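Local atomic coordinates of aryl acylamidase (bacterium CSBL00001, PDB entry 4YJ6), a protein that probably hydrolyses the amide bond of aryl acylamides, releasing an arylamine and a carboxylic acid. Residues N196-Q201 with P226-V231; K11-I16 with V231-L236; A444-G449 with A472-F477. All blocks are in the same frame, centred on the assembly; numbering follows the deposited sequence.

Contact 1: residues N196-Q201 with P226-V231; sequences NTYGFQ and PITRTV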
loop_
_atom_site.group_PDB
_atom_site.type_symbol
_atom_site.label_atom_id
_atom_site.label_comp_id
_atom_site.label_asym_id
_atom_site.label_seq_id
_atom_site.Cartn_x
_atom_site.Cartn_y
_atom_site.Cartn_z
ATOM N N ASN A 196 -9.091 2.137 7.809
ATOM C CA ASN A 196 -9.286 3.547 8.174
ATOM C C ASN A 196 -7.955 4.289 8.146
ATOM O O ASN A 196 -7.750 5.192 8.932
ATOM C CB ASN A 196 -9.920 3.691 9.602
ATOM C CG ASN A 196 -10.534 5.044 9.837
ATOM O OD1 ASN A 196 -11.450 5.437 9.118
ATOM N ND2 ASN A 196 -10.067 5.755 10.863
ATOM N N THR A 197 -7.053 3.898 7.243
ATOM C CA THR A 197 -5.813 4.643 7.084
ATOM C C THR A 197 -5.693 5.231 5.683
ATOM O O THR A 197 -6.475 4.911 4.785
ATOM C CB THR A 197 -4.608 3.777 7.434
ATOM O OG1 THR A 197 -4.680 2.527 6.734
ATOM C CG2 THR A 197 -4.597 3.498 8.969
ATOM N N TYR A 198 -4.757 6.167 5.539
ATOM C CA TYR A 198 -4.575 6.860 4.268
ATOM C C TYR A 198 -3.447 6.196 3.500
ATOM O O TYR A 198 -2.320 6.092 4.002
ATOM C CB TYR A 198 -4.252 8.305 4.574
ATOM C CG TYR A 198 -4.035 9.166 3.334
ATOM C CD1 TYR A 198 -5.112 9.510 2.505
ATOM C CD2 TYR A 198 -2.768 9.635 3.000
ATOM C CE1 TYR A 198 -4.925 10.315 1.396
ATOM C CE2 TYR A 198 -2.564 10.425 1.881
ATOM C CZ TYR A 198 -3.641 10.757 1.082
ATOM O OH TYR A 198 -3.439 11.537 -0.011
ATOM N N GLY A 199 -3.729 5.737 2.285
ATOM C CA GLY A 199 -2.727 5.018 1.514
ATOM C C GLY A 199 -2.439 5.804 0.257
ATOM O O GLY A 199 -3.350 5.988 -0.557
ATOM N N PHE A 200 -1.182 6.228 0.064
ATOM C CA PHE A 200 -0.835 7.085 -1.078
ATOM C C PHE A 200 -0.032 6.312 -2.130
ATOM O O PHE A 200 1.107 5.896 -1.844
ATOM C CB PHE A 200 -0.014 8.324 -0.646
ATOM C CG PHE A 200 0.090 9.347 -1.745
ATOM C CD1 PHE A 200 -0.890 10.323 -1.877
ATOM C CD2 PHE A 200 1.116 9.304 -2.666
ATOM C CE1 PHE A 200 -0.842 11.261 -2.907
ATOM C CE2 PHE A 200 1.184 10.235 -3.701
ATOM C CZ PHE A 200 0.186 11.202 -3.830
ATOM N N GLN A 201 -0.615 6.135 -3.323
ATOM C CA GLN A 201 0.029 5.436 -4.451
ATOM C C GLN A 201 0.494 6.498 -5.463
ATOM O O GLN A 201 -0.329 7.108 -6.163
ATOM C CB GLN A 201 -0.951 4.421 -5.094
ATOM C CG GLN A 201 -0.423 3.792 -6.430
ATOM C CD GLN A 201 -1.189 4.345 -7.607
ATOM O OE1 GLN A 201 -2.422 4.234 -7.649
ATOM N NE2 GLN A 201 -0.491 4.967 -8.554
ATOM N N PRO A 226 3.674 5.318 1.129
ATOM C CA PRO A 226 3.360 5.336 2.554
ATOM C C PRO A 226 1.897 5.025 2.875
ATOM O O PRO A 226 1.000 5.392 2.107
ATOM C CB PRO A 226 3.685 6.770 2.945
ATOM C CG PRO A 226 3.259 7.560 1.728
ATOM C CD PRO A 226 3.618 6.658 0.535
ATOM N N ILE A 227 1.694 4.375 4.022
ATOM C CA ILE A 227 0.383 4.301 4.665
ATOM C C ILE A 227 0.484 5.083 5.977
ATOM O O ILE A 227 1.412 4.863 6.736
ATOM C CB ILE A 227 0.001 2.835 4.912
ATOM C CG1 ILE A 227 -0.119 2.120 3.564
ATOM C CG2 ILE A 227 -1.343 2.719 5.743
ATOM C CD1 ILE A 227 -0.305 0.593 3.666
ATOM N N THR A 228 -0.436 6.022 6.210
ATOM C CA THR A 228 -0.346 6.920 7.373
ATOM C C THR A 228 -1.743 7.119 7.974
ATOM O O THR A 228 -2.724 6.617 7.449
ATOM C CB THR A 228 0.153 8.319 6.966
ATOM O OG1 THR A 228 -0.734 8.871 5.983
ATOM C CG2 THR A 228 1.568 8.257 6.380
ATOM N N ARG A 229 -1.842 7.880 9.062
ATOM C CA ARG A 229 -3.158 8.228 9.605
ATOM C C ARG A 229 -3.552 9.627 9.190
ATOM O O ARG A 229 -4.738 9.966 9.265
ATOM C CB ARG A 229 -3.190 8.132 11.146
ATOM C CG ARG A 229 -3.065 6.670 11.655
ATOM C CD ARG A 229 -3.195 6.534 13.181
ATOM N NE ARG A 229 -2.136 7.275 13.851
ATOM C CZ ARG A 229 -0.908 6.797 14.080
ATOM N NH1 ARG A 229 -0.580 5.542 13.773
ATOM N NH2 ARG A 229 -0.022 7.588 14.655
ATOM N N THR A 230 -2.586 10.455 8.791
ATOM C CA THR A 230 -2.887 11.817 8.329
ATOM C C THR A 230 -2.312 12.069 6.954
ATOM O O THR A 230 -1.303 11.478 6.566
ATOM C CB THR A 230 -2.298 12.913 9.236
ATOM O OG1 THR A 230 -0.853 12.964 9.084
ATOM C CG2 THR A 230 -2.642 12.643 10.692
ATOM N N VAL A 231 -2.938 12.990 6.237
ATOM C CA VAL A 231 -2.457 13.334 4.915
ATOM C C VAL A 231 -1.131 14.072 5.029
ATOM O O VAL A 231 -0.234 13.837 4.220
ATOM C CB VAL A 231 -3.509 14.153 4.128
ATOM C CG1 VAL A 231 -2.951 14.565 2.755
ATOM C CG2 VAL A 231 -4.798 13.294 3.991
#
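The ring of Tyr198 is covered on one face by Val231, whose CG2 stands 3.9 Å from the ring centroid, only 8° off the normal, a CH-pi contact over the middle of the ring. Tyr198 CG is anti to the backbone N (chi1 -180°), beside the carbonyl carbon. Near the plane of the same ring, at its edge, OG1 of Thr228 lies 3.7 Å from Tyr198 CD2. Thr228 OG1 donates to Thr230 O at 2.7 Å, from above the carbonyl plane, while the phenol OH of Tyr198 is bonded to Ser474. Tyr198 and Thr228 run side by side on one face of the sheet; Ile227 is on the opposite face, and its CG2 lies 3.5 Å from Thr197 OG1, a hydroxyl bonded to Thr195. Further along, Phe200 CB rests 4.1 Å from Pro226 CG. The backbones are joined by Tyr198 N to Thr228 O and Thr228 N to Tyr198 O, and then by a nearly straight bond from Phe200 N to Pro226 O (178° at the hydrogen). Tyr198 with Thr228 is thus a hydrogen-bonded pair and Gly199 with Ile227 a non-hydrogen-bonded one, an antiparallel pairing inside the large mixed sheet of the amidase signature fold.

Contact 2: residues K11-I16 with V231-L236; sequences KSAAEI and VRDAAL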
loop_
_atom_site.group_PDB
_atom_site.type_symbol
_atom_site.label_atom_id
_atom_site.label_comp_id
_atom_site.label_asym_id
_atom_site.label_seq_id
_atom_site.Cartn_x
_atom_site.Cartn_y
_atom_site.Cartn_z
ATOM N N LYS A 11 0.999 9.198 18.123
ATOM C CA LYS A 11 1.642 10.429 17.709
ATOM C C LYS A 11 1.859 10.389 16.189
ATOM O O LYS A 11 2.163 9.315 15.642
ATOM C CB LYS A 11 2.989 10.611 18.393
ATOM C CG LYS A 11 2.860 10.842 19.898
ATOM C CD LYS A 11 2.473 12.296 20.209
ATOM C CE LYS A 11 2.670 12.607 21.714
ATOM N NZ LYS A 11 1.650 11.903 22.550
ATOM N N SER A 12 1.716 11.540 15.543
ATOM C CA SER A 12 2.000 11.630 14.103
ATOM C C SER A 12 3.497 11.687 13.823
ATOM O O SER A 12 4.305 11.943 14.715
ATOM C CB SER A 12 1.320 12.846 13.482
ATOM O OG SER A 12 1.943 14.034 13.902
ATOM N N ALA A 13 3.885 11.422 12.578
ATOM C CA ALA A 13 5.289 11.601 12.204
ATOM C C ALA A 13 5.694 13.060 12.391
ATOM O O ALA A 13 6.801 13.340 12.846
ATOM C CB ALA A 13 5.523 11.163 10.733
ATOM N N ALA A 14 4.807 13.994 12.022
ATOM C CA ALA A 14 5.115 15.406 12.212
ATOM C C ALA A 14 5.364 15.682 13.697
ATOM O O ALA A 14 6.302 16.395 14.054
ATOM C CB ALA A 14 3.963 16.284 11.694
ATOM N N GLU A 15 4.553 15.105 14.563
ATOM C CA GLU A 15 4.733 15.328 16.008
ATOM C C GLU A 15 6.033 14.726 16.509
ATOM O O GLU A 15 6.755 15.361 17.261
ATOM C CB GLU A 15 3.556 14.758 16.789
ATOM C CG GLU A 15 2.312 15.628 16.616
ATOM C CD GLU A 15 1.060 15.032 17.234
ATOM O OE1 GLU A 15 0.880 13.797 17.181
ATOM O OE2 GLU A 15 0.213 15.822 17.747
ATOM N N ILE A 16 6.328 13.491 16.115
ATOM C CA ILE A 16 7.591 12.870 16.541
ATOM C C ILE A 16 8.806 13.636 16.057
ATOM O O ILE A 16 9.789 13.822 16.798
ATOM C CB ILE A 16 7.668 11.417 16.076
ATOM C CG1 ILE A 16 6.644 10.613 16.905
ATOM C CG2 ILE A 16 9.077 10.852 16.335
ATOM C CD1 ILE A 16 6.341 9.283 16.332
ATOM N N VAL A 231 -2.938 12.990 6.237
ATOM C CA VAL A 231 -2.457 13.334 4.915
ATOM C C VAL A 231 -1.131 14.072 5.029
ATOM O O VAL A 231 -0.234 13.837 4.220
ATOM C CB VAL A 231 -3.509 14.153 4.128
ATOM C CG1 VAL A 231 -2.951 14.565 2.755
ATOM C CG2 VAL A 231 -4.798 13.294 3.991
ATOM N N ARG A 232 -0.974 14.917 6.058
ATOM C CA ARG A 232 0.283 15.633 6.267
ATOM C C ARG A 232 1.446 14.628 6.428
ATOM O O ARG A 232 2.523 14.831 5.879
ATOM C CB ARG A 232 0.212 16.525 7.534
ATOM C CG ARG A 232 1.575 17.193 7.900
ATOM C CD ARG A 232 1.427 18.161 9.096
ATOM N NE ARG A 232 0.544 19.257 8.676
ATOM C CZ ARG A 232 -0.605 19.633 9.270
ATOM N NH1 ARG A 232 -1.050 19.053 10.404
ATOM N NH2 ARG A 232 -1.319 20.632 8.731
ATOM N N ASP A 233 1.248 13.552 7.174
ATOM C CA ASP A 233 2.359 12.612 7.362
ATOM C C ASP A 233 2.700 11.956 6.031
ATOM O O ASP A 233 3.857 11.594 5.781
ATOM C CB ASP A 233 2.037 11.513 8.366
ATOM C CG ASP A 233 2.217 11.974 9.825
ATOM O OD1 ASP A 233 2.686 13.110 10.054
ATOM O OD2 ASP A 233 1.899 11.167 10.705
ATOM N N ALA A 234 1.700 11.723 5.204
ATOM C CA ALA A 234 1.979 11.105 3.904
ATOM C C ALA A 234 2.753 12.078 3.032
ATOM O O ALA A 234 3.666 11.700 2.307
ATOM C CB ALA A 234 0.644 10.701 3.213
ATOM N N ALA A 235 2.402 13.361 3.103
ATOM C CA ALA A 235 3.147 14.353 2.333
ATOM C C ALA A 235 4.586 14.442 2.817
ATOM O O ALA A 235 5.505 14.580 2.004
ATOM C CB ALA A 235 2.485 15.711 2.429
ATOM N N LEU A 236 4.797 14.376 4.133
ATOM C CA LEU A 236 6.170 14.402 4.654
ATOM C C LEU A 236 6.960 13.159 4.131
ATOM O O LEU A 236 8.120 13.284 3.681
ATOM C CB LEU A 236 6.177 14.444 6.187
ATOM C CG LEU A 236 5.660 15.769 6.771
ATOM C CD1 LEU A 236 5.563 15.630 8.283
ATOM C CD2 LEU A 236 6.503 17.041 6.401
#
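A single carboxylate, that of Asp233, takes two consecutive backbone N-H groups from the start of another helix more than two hundred residues away in the chain. Ala13 N donates to Asp233 OD2 at 2.7 Å, reaching it from above the carboxylate plane, and Ala14 N donates to Asp233 OD1 at 3.0 Å on the syn side, 32° out of that plane. With one bond to each oxygen, the carboxylate is restrained from turning about its chi2. CB of Asp233 leaves the backbone toward segment 11-16, and CG is anti to the carbonyl carbon (chi1 -81°). The methyl of Ala13 lies against the same group, its CB 3.5 Å from Asp233 OD1.

The N-terminus of helix 13-21 is also capped from within: Ser12 OG accepts from Glu15 N at 2.9 Å, and Ser12 N donates to Glu15 OE1, which together make a capping box. Asp233 therefore supplements the local cap from a different helix, 231-241, and its negative charge probably interacts favourably with the positive end of the helix dipole. The amide of Asp233 is in turn bound by Thr230 OG1, the N-cap of its own helix.

Beside this polar centre the packing is apolar. Ala14 CB meets Leu236 CD1 at 3.8 Å, and Arg232 adds a looser approach, its CD 4.1 Å from the same Ala14 CB.

Contact 3: residues A444-G449 with A472-F477; sequences ASVPAG and AASAAF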
loop_
_atom_site.group_PDB
_atom_site.type_symbol
_atom_site.label_atom_id
_atom_site.label_comp_id
_atom_site.label_asym_id
_atom_site.label_seq_id
_atom_site.Cartn_x
_atom_site.Cartn_y
_atom_site.Cartn_z
ATOM N N ALA A 444 -5.035 7.913 -4.086
ATOM C CA ALA A 444 -4.897 7.647 -2.658
ATOM C C ALA A 444 -6.228 7.153 -2.132
ATOM O O ALA A 444 -7.270 7.625 -2.554
ATOM C CB ALA A 444 -4.469 8.924 -1.915
ATOM N N SER A 445 -6.177 6.201 -1.210
ATOM C CA SER A 445 -7.385 5.778 -0.518
ATOM C C SER A 445 -7.563 6.651 0.730
ATOM O O SER A 445 -6.692 6.668 1.597
ATOM C CB SER A 445 -7.331 4.309 -0.129
ATOM O OG SER A 445 -8.579 3.942 0.486
ATOM N N VAL A 446 -8.699 7.351 0.808
ATOM C CA VAL A 446 -9.069 8.146 1.983
ATOM C C VAL A 446 -10.192 7.459 2.775
ATOM O O VAL A 446 -11.190 7.020 2.205
ATOM C CB VAL A 446 -9.541 9.602 1.634
ATOM C CG1 VAL A 446 -8.381 10.399 1.042
ATOM C CG2 VAL A 446 -10.726 9.635 0.646
ATOM N N PRO A 447 -10.057 7.405 4.096
ATOM C CA PRO A 447 -11.109 6.764 4.894
ATOM C C PRO A 447 -12.414 7.512 4.713
ATOM O O PRO A 447 -12.454 8.722 4.922
ATOM C CB PRO A 447 -10.577 6.930 6.342
ATOM C CG PRO A 447 -9.040 6.851 6.159
ATOM C CD PRO A 447 -8.800 7.609 4.858
ATOM N N ALA A 448 -13.466 6.796 4.316
ATOM C CA ALA A 448 -14.738 7.447 4.005
ATOM C C ALA A 448 -15.762 7.245 5.106
ATOM O O ALA A 448 -16.866 7.762 4.991
ATOM C CB ALA A 448 -15.290 6.894 2.685
ATOM N N GLY A 449 -15.417 6.463 6.129
ATOM C CA GLY A 449 -16.370 6.155 7.195
ATOM C C GLY A 449 -16.415 4.686 7.561
ATOM O O GLY A 449 -15.578 3.896 7.132
ATOM N N ALA A 472 -3.955 17.524 -2.346
ATOM C CA ALA A 472 -4.823 18.680 -2.033
ATOM C C ALA A 472 -6.254 18.201 -1.748
ATOM O O ALA A 472 -6.895 18.594 -0.741
ATOM C CB ALA A 472 -4.832 19.664 -3.179
ATOM N N ALA A 473 -6.775 17.357 -2.623
ATOM C CA ALA A 473 -8.142 16.848 -2.414
ATOM C C ALA A 473 -8.246 15.991 -1.135
ATOM O O ALA A 473 -9.268 16.023 -0.419
ATOM C CB ALA A 473 -8.567 16.032 -3.632
ATOM N N SER A 474 -7.215 15.184 -0.874
ATOM C CA SER A 474 -7.208 14.323 0.292
ATOM C C SER A 474 -7.243 15.172 1.556
ATOM O O SER A 474 -7.978 14.855 2.489
ATOM C CB SER A 474 -5.927 13.444 0.306
ATOM O OG SER A 474 -5.908 12.572 -0.819
ATOM N N ALA A 475 -6.402 16.207 1.612
ATOM C CA ALA A 475 -6.332 17.027 2.828
ATOM C C ALA A 475 -7.635 17.812 2.998
ATOM O O ALA A 475 -8.072 18.034 4.109
ATOM C CB ALA A 475 -5.140 17.987 2.796
ATOM N N ALA A 476 -8.206 18.261 1.893
ATOM C CA ALA A 476 -9.481 18.992 1.961
ATOM C C ALA A 476 -10.574 18.083 2.531
ATOM O O ALA A 476 -11.391 18.489 3.402
ATOM C CB ALA A 476 -9.835 19.502 0.580
ATOM N N PHE A 477 -10.619 16.842 2.057
ATOM C CA PHE A 477 -11.606 15.880 2.562
ATOM C C PHE A 477 -11.327 15.572 4.041
ATOM O O PHE A 477 -12.239 15.461 4.837
ATOM C CB PHE A 477 -11.576 14.600 1.715
ATOM C CG PHE A 477 -12.617 13.598 2.095
ATOM C CD1 PHE A 477 -13.913 13.732 1.616
ATOM C CD2 PHE A 477 -12.308 12.534 2.945
ATOM C CE1 PHE A 477 -14.908 12.810 1.987
ATOM C CE2 PHE A 477 -13.273 11.592 3.305
ATOM C CZ PHE A 477 -14.581 11.728 2.831
#
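Phe477 reaches from helix 467-480 to strand 443-451, and its side chain can be followed outward from the helix. CB leaves the helix toward the strand; CG is anti to the backbone N (chi1 -176°). On one side of the ring Phe477 CD2 comes first, 4.0 Å from Val446 CG2, with the two side chains crossing obliquely. The next atom, Phe477 CE2, has Pro447 O at 3.4 Å, lying at the edge of the ring and in its plane. At the tip, Phe477 CZ is 4.4 Å from Ala448 CA. The other branch of Val446 serves a different neighbour: Val446 CG1 lies 3.8 Å from Ser474 OG, a hydroxyl bonded to Val470 O one turn earlier. An alanine in place of Val446 would probably leave a gap beside Phe477 CD2 and Ser474 OG, since both of the methyls that touch them would be gone. Ala444 adds a looser approach, its CB 4.1 Å from Ser474 OG. No hydrogen bond joins the two segments directly. Met458 and Ile460 of the adjoining strand 454-462 continue the same apolar surface, and the axes of the segments 444-449 and 472-477 run 15° apart in direction and approach to 9.5 Å, as in an alpha/beta layer of helix packed on sheet.

Contacts 1 and 3 both reach one sheet, in which strands 198-201 and 443-451 are neighbours; Gly199 O lies 2.9 Å from Ser445 N, a probable backbone hydrogen bond. Their side chains meet as well, with Tyr198 OH 2.8 Å from Ser474 OG, probably a hydrogen bond, so that a residue of strand 198-201 reaches helix 467-480. Val231 is common to contacts 1 and 2: it ends the one and opens the helix of the other, and its CG2 also lies 3.8 Å from Ser474 O of contact 3. The centre of contact 1 is about 10 Å from that of contact 2 and about 9 Å from that of contact 3. Along the chain, contact 1 is nested inside contact 2.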